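Local coordinates for DUF5624 domain-containing protein (Legionella pneumophila subsp. pneumophila, PDB 4JX2), which is a putative secreted protein of unknown function that combines many alpha helices with a small mixed beta sheet in an apparently new arrangement, at residues Pro169-His174 and Thr234-Met239; Tyr358-Ser361 and Glu367-Leu370; Gly394-Lys399 and Asn404-Pro409. One frame throughout, in Å; residues are numbered along the deposited sequence.

Contact 1. Residues Pro169-His174 and Thr234-Met239; sequences PAWKPH and TALQSM
The CB of Gln237 lies 3.7 Å from CZ2 of Trp171, at the start of a side chain whose lower part is apolar and whose amide tip has polar partners at both OE1 and NE2. That methylene approaches the indole obliquely and is equally near its nitrogen, NE1. CG leaves anti to the backbone N (chi1 174°) and is already a little farther off, 4.2 Å from Trp171 CZ2. A bend at chi2, 62°, then turns the amide across the indole, with the two planes 38° apart. At the tip, OE1 accepts a hydrogen bond from a water that in turn accepts one from Ala170 N at 3.1 Å, while NE2 donates to the carbonyl oxygens of Ser108 and Asn167.

Leu236 fills the neighbouring position. Its CG packs 3.7 Å from Ala170 CB, and its CD2 stands at the edge of the indole, near the ring plane and 4.0 Å from Trp171 CD1. Trp171 NE1 donates to Leu233 O on helix 223-247, which should restrict the ring's rotation.

Residues 169-174 and 234-239 thus meet through buried apolar surface and one bridging water, while the direct hydrogen bonds between loop and helix, Trp171 NE1 to Leu233 O and Gln237 NE2 to Asn167 O, each reach just beyond them. The buried amide of Gln237 has partners at both ends, a water at OE1 and two carbonyls at NE2, which probably fixes its orientation.

Contact 2. Residues Tyr358-Ser361 and Glu367-Leu370; sequences YTYS and EDFL
Asp368 turns its OD2 toward Ser361, and here the two segments come closest: OD2 is 3.6 Å from Ser361 CB and 3.7 Å from Ser361 OG. The approach is van der Waals in kind. Ser361 OG makes a weak hydrogen bond to Pro363 O, farther along its own loop. Asp368 is a buried residue, and Pro355 also packs against its side chain. With CG beside the backbone N (chi1 -64°), the acid is carried off the flank of helix 366-378 toward the loop.

The other half of the contact is looser. Tyr360 presents a ring edge to the acid, CD2 lying 4.1 Å from Asp368 OD2, and the ring and carboxylate planes are nearly perpendicular, 79° apart. Little surface is buried, 82 Å² over both segments, and Tyr360 itself is largely exposed to solvent. Its side chain also touches Pro355. An electropositive ring edge facing a carboxylate oxygen is probably mildly favourable, though at this separation the effect should be small.

The neighbouring residues of the helix face elsewhere: Phe369 meets Trp391 edge-to-face, and Leu370 packs on Ile343 of the second subunit. The arrangement is that of a proline-containing loop folding back on the first turn of the helix it precedes. Acidic residues are common in such N-terminal turns, where the N-H groups not used in the helix's own bonding, together with the helix dipole, would be expected to favour a negative charge.

Contact 3. Residues Gly394-Lys399 and Asn404-Pro409; sequences GELAEK and NKISIP
Glu395 reaches from the last turn of helix 386-398 to the backbone of Ser407, joining the helix to the chain that turns back along it after the C-terminal end and becomes extended from Ile406. The same glutamate forms an i/i+4 salt bridge with Lys399, the first residue to leave helical geometry. Glu395 CG stands anti to the backbone N (chi1 178°), and a bend at chi2 swings the carboxylate toward the returning chain. Ser407 N donates to OE2 over 3.0 Å in a nearly straight bond, 168° at the hydrogen, meeting the oxygen on its anti side and 20° out of the carboxylate plane.

Ile406 packs beside this polar link. Its side chain crosses that of Glu395 obliquely, with CG2 3.8 Å from Glu395 CG, and the same methyl is 3.7 Å from Lys399 CG. Leu396 adds a more distant apolar touch, its CD2 4.2 Å from Ile406 CG2. The aliphatic parts of the two acid-base partners therefore cover a hydrophobic residue that also packs on Leu236 of helix 223-247 and on Met392.

The Lys399 chain, bent at chi2 and chi4, runs at a slant over the base of Lys405, where the two CB atoms are 4.0 Å apart, before curling back so that NZ lies 3.3 Å from Glu395 OE2. Its bonds to the carboxylate are weak. Glu395 OE1 also takes a weak hydrogen bond with Tyr358 OH. One water completes the cluster, donating to Glu395 OE2 at 2.7 Å and lying 3.0 Å from Ser407 OG.

In the fold
Contacts 1 and 3 are adjoining parts of one packed region, their centres about 11 Å apart: Leu236 meets Ile406, Met239 meets Leu396, and His174 meets Ile408, so helix 223-247 is flanked by both the loop before helix 175-197 and the chain after helix 386-398. Contact 1 is fully buried and mainly apolar; contact 3, partly buried, sets a hydrophobic patch beside a charged group that binds a water. Contact 2 is the smallest and the only one of the three touched by the second subunit, and relies on edge and van der Waals approaches. It joins contact 3 through Tyr358, which packs on Glu398, and through Phe369 against Pro409, but does not touch contact 1.

Contact 1. Residues Pro169-His174 and Thr234-Met239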
loop_
_atom_site.group_PDB
_atom_site.type_symbol
_atom_site.label_atom_id
_atom_site.label_comp_id
_atom_site.label_asym_id
_atom_site.label_seq_id
_atom_site.Cartn_x
_atom_site.Cartn_y
_atom_site.Cartn_z
ATOM N N PRO A 169 -25.820 -13.381 -17.813
ATOM C CA PRO A 169 -25.836 -14.725 -18.447
ATOM C C PRO A 169 -25.130 -15.830 -17.649
ATOM O O PRO A 169 -25.608 -16.955 -17.693
ATOM C CB PRO A 169 -25.187 -14.514 -19.812
ATOM C CG PRO A 169 -24.604 -13.126 -19.781
ATOM C CD PRO A 169 -25.294 -12.347 -18.735
ATOM N N ALA A 170 -24.090 -15.514 -16.864
ATOM C CA ALA A 170 -23.365 -16.468 -16.007
ATOM C C ALA A 170 -24.253 -17.125 -14.903
ATOM O O ALA A 170 -23.913 -18.194 -14.368
ATOM C CB ALA A 170 -22.192 -15.757 -15.348
ATOM N N TRP A 171 -25.356 -16.443 -14.533
ATOM C CA TRP A 171 -26.309 -16.890 -13.510
ATOM C C TRP A 171 -27.402 -17.772 -14.098
ATOM O O TRP A 171 -28.011 -18.547 -13.358
ATOM C CB TRP A 171 -26.960 -15.682 -12.830
ATOM C CG TRP A 171 -26.028 -14.803 -12.036
ATOM C CD1 TRP A 171 -24.681 -14.961 -11.851
ATOM C CD2 TRP A 171 -26.384 -13.589 -11.366
ATOM N NE1 TRP A 171 -24.184 -13.931 -11.092
ATOM C CE2 TRP A 171 -25.213 -13.085 -10.763
ATOM C CE3 TRP A 171 -27.598 -12.902 -11.172
ATOM C CZ2 TRP A 171 -25.219 -11.923 -9.993
ATOM C CZ3 TRP A 171 -27.596 -11.746 -10.419
ATOM C CH2 TRP A 171 -26.417 -11.256 -9.861
ATOM N N LYS A 172 -27.665 -17.647 -15.422
ATOM C CA LYS A 172 -28.702 -18.397 -16.133
ATOM C C LYS A 172 -28.780 -19.881 -15.692
ATOM O O LYS A 172 -29.885 -20.287 -15.353
ATOM C CB LYS A 172 -28.554 -18.300 -17.660
ATOM C CG LYS A 172 -29.877 -18.413 -18.422
ATOM C CD LYS A 172 -29.633 -18.716 -19.904
ATOM C CE LYS A 172 -30.894 -18.749 -20.745
ATOM N NZ LYS A 172 -30.716 -19.572 -21.986
ATOM N N PRO A 173 -27.680 -20.687 -15.579
ATOM C CA PRO A 173 -27.847 -22.087 -15.139
ATOM C C PRO A 173 -28.457 -22.286 -13.737
ATOM O O PRO A 173 -28.938 -23.378 -13.456
ATOM C CB PRO A 173 -26.404 -22.618 -15.138
ATOM C CG PRO A 173 -25.669 -21.767 -16.059
ATOM C CD PRO A 173 -26.261 -20.414 -15.910
ATOM N N HIS A 174 -28.439 -21.256 -12.863
ATOM C CA HIS A 174 -28.883 -21.370 -11.469
ATOM C C HIS A 174 -29.998 -20.394 -11.046
ATOM O O HIS A 174 -30.256 -20.263 -9.848
ATOM C CB HIS A 174 -27.665 -21.149 -10.554
ATOM C CG HIS A 174 -26.419 -21.808 -11.063
ATOM N ND1 HIS A 174 -25.416 -21.073 -11.707
ATOM C CD2 HIS A 174 -26.075 -23.117 -11.062
ATOM C CE1 HIS A 174 -24.488 -21.955 -12.039
ATOM N NE2 HIS A 174 -24.833 -23.197 -11.663
ATOM N N THR A 234 -21.680 -12.340 -7.185
ATOM C CA THR A 234 -21.221 -10.977 -7.414
ATOM C C THR A 234 -19.878 -11.044 -8.147
ATOM O O THR A 234 -19.736 -10.360 -9.159
ATOM C CB THR A 234 -21.161 -10.209 -6.082
ATOM O OG1 THR A 234 -22.471 -10.135 -5.502
ATOM C CG2 THR A 234 -20.650 -8.822 -6.246
ATOM N N ALA A 235 -18.914 -11.883 -7.665
ATOM C CA ALA A 235 -17.599 -12.087 -8.293
ATOM C C ALA A 235 -17.768 -12.615 -9.721
ATOM O O ALA A 235 -17.184 -12.065 -10.658
ATOM C CB ALA A 235 -16.774 -13.075 -7.475
ATOM N N LEU A 236 -18.602 -13.666 -9.873
ATOM C CA LEU A 236 -18.907 -14.308 -11.135
ATOM C C LEU A 236 -19.479 -13.301 -12.139
ATOM O O LEU A 236 -19.016 -13.285 -13.272
ATOM C CB LEU A 236 -19.880 -15.484 -10.910
ATOM C CG LEU A 236 -20.428 -16.234 -12.141
ATOM C CD1 LEU A 236 -19.299 -16.825 -13.011
ATOM C CD2 LEU A 236 -21.430 -17.326 -11.715
ATOM N N GLN A 237 -20.432 -12.450 -11.723
ATOM C CA GLN A 237 -21.076 -11.494 -12.617
ATOM C C GLN A 237 -20.091 -10.446 -13.112
ATOM O O GLN A 237 -19.995 -10.208 -14.323
ATOM C CB GLN A 237 -22.302 -10.838 -11.952
ATOM C CG GLN A 237 -22.986 -9.699 -12.744
ATOM C CD GLN A 237 -23.598 -10.027 -14.090
ATOM O OE1 GLN A 237 -23.283 -11.022 -14.736
ATOM N NE2 GLN A 237 -24.500 -9.172 -14.555
ATOM N N SER A 238 -19.353 -9.856 -12.182
ATOM C CA SER A 238 -18.365 -8.808 -12.405
ATOM C C SER A 238 -17.250 -9.302 -13.356
ATOM O O SER A 238 -16.917 -8.611 -14.335
ATOM C CB SER A 238 -17.812 -8.356 -11.053
ATOM O OG SER A 238 -16.682 -7.510 -11.164
HETATM N N MSE A 239 -16.724 -10.513 -13.093
HETATM C CA MSE A 239 -15.658 -11.094 -13.907
HETATM C C MSE A 239 -16.166 -11.556 -15.283
HETATM O O MSE A 239 -15.453 -11.373 -16.273
HETATM C CB MSE A 239 -14.984 -12.248 -13.170
HETATM C CG MSE A 239 -14.184 -11.804 -11.947
HETATM SE SE MSE A 239 -13.354 -13.317 -11.048
HETATM C CE MSE A 239 -13.283 -12.661 -9.226
HETATM O O HOH W 1 -22.922 -12.680 -16.562
#

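Contact 2. Residues Tyr358-Ser361 and Glu367-Leu370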
loop_
_atom_site.group_PDB
_atom_site.type_symbol
_atom_site.label_atom_id
_atom_site.label_comp_id
_atom_site.label_asym_id
_atom_site.label_seq_id
_atom_site.Cartn_x
_atom_site.Cartn_y
_atom_site.Cartn_z
ATOM N N TYR A 358 -7.889 -20.490 -4.684
ATOM C CA TYR A 358 -8.152 -21.602 -5.599
ATOM C C TYR A 358 -7.111 -22.700 -5.391
ATOM O O TYR A 358 -7.473 -23.864 -5.224
ATOM C CB TYR A 358 -8.167 -21.145 -7.070
ATOM C CG TYR A 358 -8.705 -22.218 -7.988
ATOM C CD1 TYR A 358 -10.021 -22.653 -7.884
ATOM C CD2 TYR A 358 -7.886 -22.831 -8.938
ATOM C CE1 TYR A 358 -10.513 -23.671 -8.698
ATOM C CE2 TYR A 358 -8.382 -23.821 -9.792
ATOM C CZ TYR A 358 -9.700 -24.238 -9.667
ATOM O OH TYR A 358 -10.222 -25.232 -10.472
ATOM N N THR A 359 -5.823 -22.308 -5.336
ATOM C CA THR A 359 -4.671 -23.208 -5.154
ATOM C C THR A 359 -4.658 -23.941 -3.802
ATOM O O THR A 359 -3.928 -24.924 -3.673
ATOM C CB THR A 359 -3.343 -22.435 -5.304
ATOM O OG1 THR A 359 -3.320 -21.299 -4.430
ATOM C CG2 THR A 359 -3.079 -22.004 -6.740
ATOM N N TYR A 360 -5.436 -23.471 -2.805
ATOM C CA TYR A 360 -5.453 -24.049 -1.468
ATOM C C TYR A 360 -6.122 -25.444 -1.418
ATOM O O TYR A 360 -5.463 -26.410 -1.029
ATOM C CB TYR A 360 -6.101 -23.096 -0.452
ATOM C CG TYR A 360 -6.021 -23.650 0.947
ATOM C CD1 TYR A 360 -4.808 -23.688 1.633
ATOM C CD2 TYR A 360 -7.137 -24.227 1.555
ATOM C CE1 TYR A 360 -4.715 -24.254 2.901
ATOM C CE2 TYR A 360 -7.055 -24.792 2.828
ATOM C CZ TYR A 360 -5.841 -24.804 3.494
ATOM O OH TYR A 360 -5.751 -25.365 4.736
ATOM N N SER A 361 -7.430 -25.538 -1.694
ATOM C CA SER A 361 -8.145 -26.819 -1.665
ATOM C C SER A 361 -8.647 -27.124 -3.068
ATOM O O SER A 361 -9.320 -26.258 -3.647
ATOM C CB SER A 361 -9.311 -26.762 -0.676
ATOM O OG SER A 361 -9.325 -27.844 0.239
ATOM N N GLU A 367 -16.343 -24.270 4.807
ATOM C CA GLU A 367 -15.596 -23.850 5.998
ATOM C C GLU A 367 -14.446 -22.895 5.609
ATOM O O GLU A 367 -14.212 -21.900 6.297
ATOM C CB GLU A 367 -15.051 -25.080 6.721
ATOM C CG GLU A 367 -14.695 -24.860 8.177
ATOM C CD GLU A 367 -13.743 -25.894 8.766
ATOM O OE1 GLU A 367 -13.744 -27.058 8.294
ATOM O OE2 GLU A 367 -12.998 -25.535 9.708
ATOM N N ASP A 368 -13.778 -23.178 4.470
ATOM C CA ASP A 368 -12.683 -22.380 3.944
ATOM C C ASP A 368 -13.104 -20.925 3.675
ATOM O O ASP A 368 -12.416 -19.988 4.081
ATOM C CB ASP A 368 -12.123 -23.032 2.677
ATOM C CG ASP A 368 -11.495 -24.412 2.881
ATOM O OD1 ASP A 368 -11.372 -24.848 4.057
ATOM O OD2 ASP A 368 -11.130 -25.062 1.862
ATOM N N PHE A 369 -14.247 -20.741 3.040
ATOM C CA PHE A 369 -14.750 -19.421 2.679
ATOM C C PHE A 369 -15.221 -18.656 3.922
ATOM O O PHE A 369 -14.965 -17.449 4.031
ATOM C CB PHE A 369 -15.846 -19.574 1.616
ATOM C CG PHE A 369 -15.277 -20.250 0.385
ATOM C CD1 PHE A 369 -14.354 -19.593 -0.427
ATOM C CD2 PHE A 369 -15.588 -21.571 0.095
ATOM C CE1 PHE A 369 -13.767 -20.240 -1.511
ATOM C CE2 PHE A 369 -15.025 -22.212 -1.010
ATOM C CZ PHE A 369 -14.114 -21.546 -1.803
ATOM N N LEU A 370 -15.797 -19.370 4.898
ATOM C CA LEU A 370 -16.205 -18.766 6.172
ATOM C C LEU A 370 -14.980 -18.238 6.925
ATOM O O LEU A 370 -15.014 -17.110 7.428
ATOM C CB LEU A 370 -16.997 -19.760 7.037
ATOM C CG LEU A 370 -18.358 -20.203 6.485
ATOM C CD1 LEU A 370 -19.102 -20.925 7.510
ATOM C CD2 LEU A 370 -19.207 -19.012 6.047
#

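Contact 3. Residues Gly394-Lys399 and Asn404-Pro409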
loop_
_atom_site.group_PDB
_atom_site.type_symbol
_atom_site.label_atom_id
_atom_site.label_comp_id
_atom_site.label_asym_id
_atom_site.label_seq_id
_atom_site.Cartn_x
_atom_site.Cartn_y
_atom_site.Cartn_z
ATOM N N GLY A 394 -9.652 -18.210 -10.145
ATOM C CA GLY A 394 -9.018 -19.491 -10.420
ATOM C C GLY A 394 -9.941 -20.513 -11.043
ATOM O O GLY A 394 -9.538 -21.201 -11.994
ATOM N N GLU A 395 -11.183 -20.625 -10.513
ATOM C CA GLU A 395 -12.206 -21.548 -11.033
ATOM C C GLU A 395 -12.569 -21.194 -12.462
ATOM O O GLU A 395 -12.596 -22.079 -13.321
ATOM C CB GLU A 395 -13.464 -21.543 -10.132
ATOM C CG GLU A 395 -14.610 -22.442 -10.607
ATOM C CD GLU A 395 -14.465 -23.932 -10.393
ATOM O OE1 GLU A 395 -13.366 -24.368 -9.987
ATOM O OE2 GLU A 395 -15.450 -24.668 -10.634
ATOM N N LEU A 396 -12.810 -19.899 -12.729
ATOM C CA LEU A 396 -13.132 -19.416 -14.080
ATOM C C LEU A 396 -11.991 -19.719 -15.054
ATOM O O LEU A 396 -12.250 -20.245 -16.134
ATOM C CB LEU A 396 -13.456 -17.913 -14.074
ATOM C CG LEU A 396 -14.878 -17.538 -13.594
ATOM C CD1 LEU A 396 -14.990 -16.033 -13.398
ATOM C CD2 LEU A 396 -15.974 -18.076 -14.545
ATOM N N ALA A 397 -10.733 -19.446 -14.635
ATOM C CA ALA A 397 -9.526 -19.707 -15.417
ATOM C C ALA A 397 -9.409 -21.201 -15.761
ATOM O O ALA A 397 -9.211 -21.531 -16.933
ATOM C CB ALA A 397 -8.303 -19.229 -14.654
ATOM N N GLU A 398 -9.595 -22.100 -14.762
ATOM C CA GLU A 398 -9.549 -23.549 -14.971
ATOM C C GLU A 398 -10.565 -24.014 -16.031
ATOM O O GLU A 398 -10.224 -24.841 -16.871
ATOM C CB GLU A 398 -9.807 -24.289 -13.660
ATOM C CG GLU A 398 -9.574 -25.793 -13.719
ATOM C CD GLU A 398 -8.150 -26.248 -13.480
ATOM O OE1 GLU A 398 -7.242 -25.392 -13.362
ATOM O OE2 GLU A 398 -7.947 -27.480 -13.385
ATOM N N LYS A 399 -11.801 -23.480 -15.995
ATOM C CA LYS A 399 -12.873 -23.864 -16.935
ATOM C C LYS A 399 -12.904 -22.963 -18.190
ATOM O O LYS A 399 -13.869 -23.015 -18.943
ATOM C CB LYS A 399 -14.255 -23.867 -16.224
ATOM C CG LYS A 399 -14.327 -24.676 -14.910
ATOM C CD LYS A 399 -13.938 -26.167 -15.013
ATOM C CE LYS A 399 -14.257 -26.976 -13.768
ATOM N NZ LYS A 399 -13.490 -26.541 -12.567
ATOM N N ASN A 404 -20.821 -22.628 -17.399
ATOM C CA ASN A 404 -21.695 -23.791 -17.432
ATOM C C ASN A 404 -20.962 -24.988 -16.825
ATOM O O ASN A 404 -21.609 -25.973 -16.437
ATOM C CB ASN A 404 -22.157 -24.092 -18.855
ATOM C CG ASN A 404 -22.941 -22.960 -19.510
ATOM O OD1 ASN A 404 -24.155 -22.749 -19.274
ATOM N ND2 ASN A 404 -22.268 -22.223 -20.380
ATOM N N LYS A 405 -19.623 -24.886 -16.687
ATOM C CA LYS A 405 -18.792 -25.961 -16.147
ATOM C C LYS A 405 -18.399 -25.753 -14.657
ATOM O O LYS A 405 -17.996 -26.702 -13.983
ATOM C CB LYS A 405 -17.505 -26.117 -16.996
ATOM C CG LYS A 405 -17.695 -26.489 -18.473
ATOM C CD LYS A 405 -16.312 -26.663 -19.107
ATOM C CE LYS A 405 -16.201 -26.335 -20.582
ATOM N NZ LYS A 405 -14.779 -26.175 -21.013
ATOM N N ILE A 406 -18.483 -24.521 -14.167
ATOM C CA ILE A 406 -18.049 -24.142 -12.824
ATOM C C ILE A 406 -19.013 -24.590 -11.718
ATOM O O ILE A 406 -20.216 -24.751 -11.946
ATOM C CB ILE A 406 -17.807 -22.600 -12.738
ATOM C CG1 ILE A 406 -19.117 -21.784 -12.797
ATOM C CG2 ILE A 406 -16.772 -22.135 -13.769
ATOM C CD1 ILE A 406 -19.063 -20.434 -12.121
ATOM N N SER A 407 -18.466 -24.759 -10.503
ATOM C CA SER A 407 -19.268 -25.032 -9.301
ATOM C C SER A 407 -19.271 -23.766 -8.476
ATOM O O SER A 407 -18.324 -22.983 -8.578
ATOM C CB SER A 407 -18.741 -26.218 -8.510
ATOM O OG SER A 407 -17.372 -26.062 -8.201
ATOM N N ILE A 408 -20.373 -23.499 -7.750
ATOM C CA ILE A 408 -20.464 -22.252 -6.986
ATOM C C ILE A 408 -20.752 -22.535 -5.495
ATOM O O ILE A 408 -21.920 -22.741 -5.135
ATOM C CB ILE A 408 -21.510 -21.253 -7.611
ATOM C CG1 ILE A 408 -21.340 -21.121 -9.148
ATOM C CG2 ILE A 408 -21.443 -19.891 -6.919
ATOM C CD1 ILE A 408 -22.424 -20.544 -9.794
ATOM N N PRO A 409 -19.707 -22.501 -4.625
ATOM C CA PRO A 409 -19.930 -22.683 -3.182
ATOM C C PRO A 409 -20.963 -21.700 -2.632
ATOM O O PRO A 409 -20.924 -20.512 -2.947
ATOM C CB PRO A 409 -18.537 -22.439 -2.593
ATOM C CG PRO A 409 -17.591 -22.863 -3.698
ATOM C CD PRO A 409 -18.274 -22.271 -4.904
HETATM O O HOH W 2 -15.730 -27.355 -10.315
#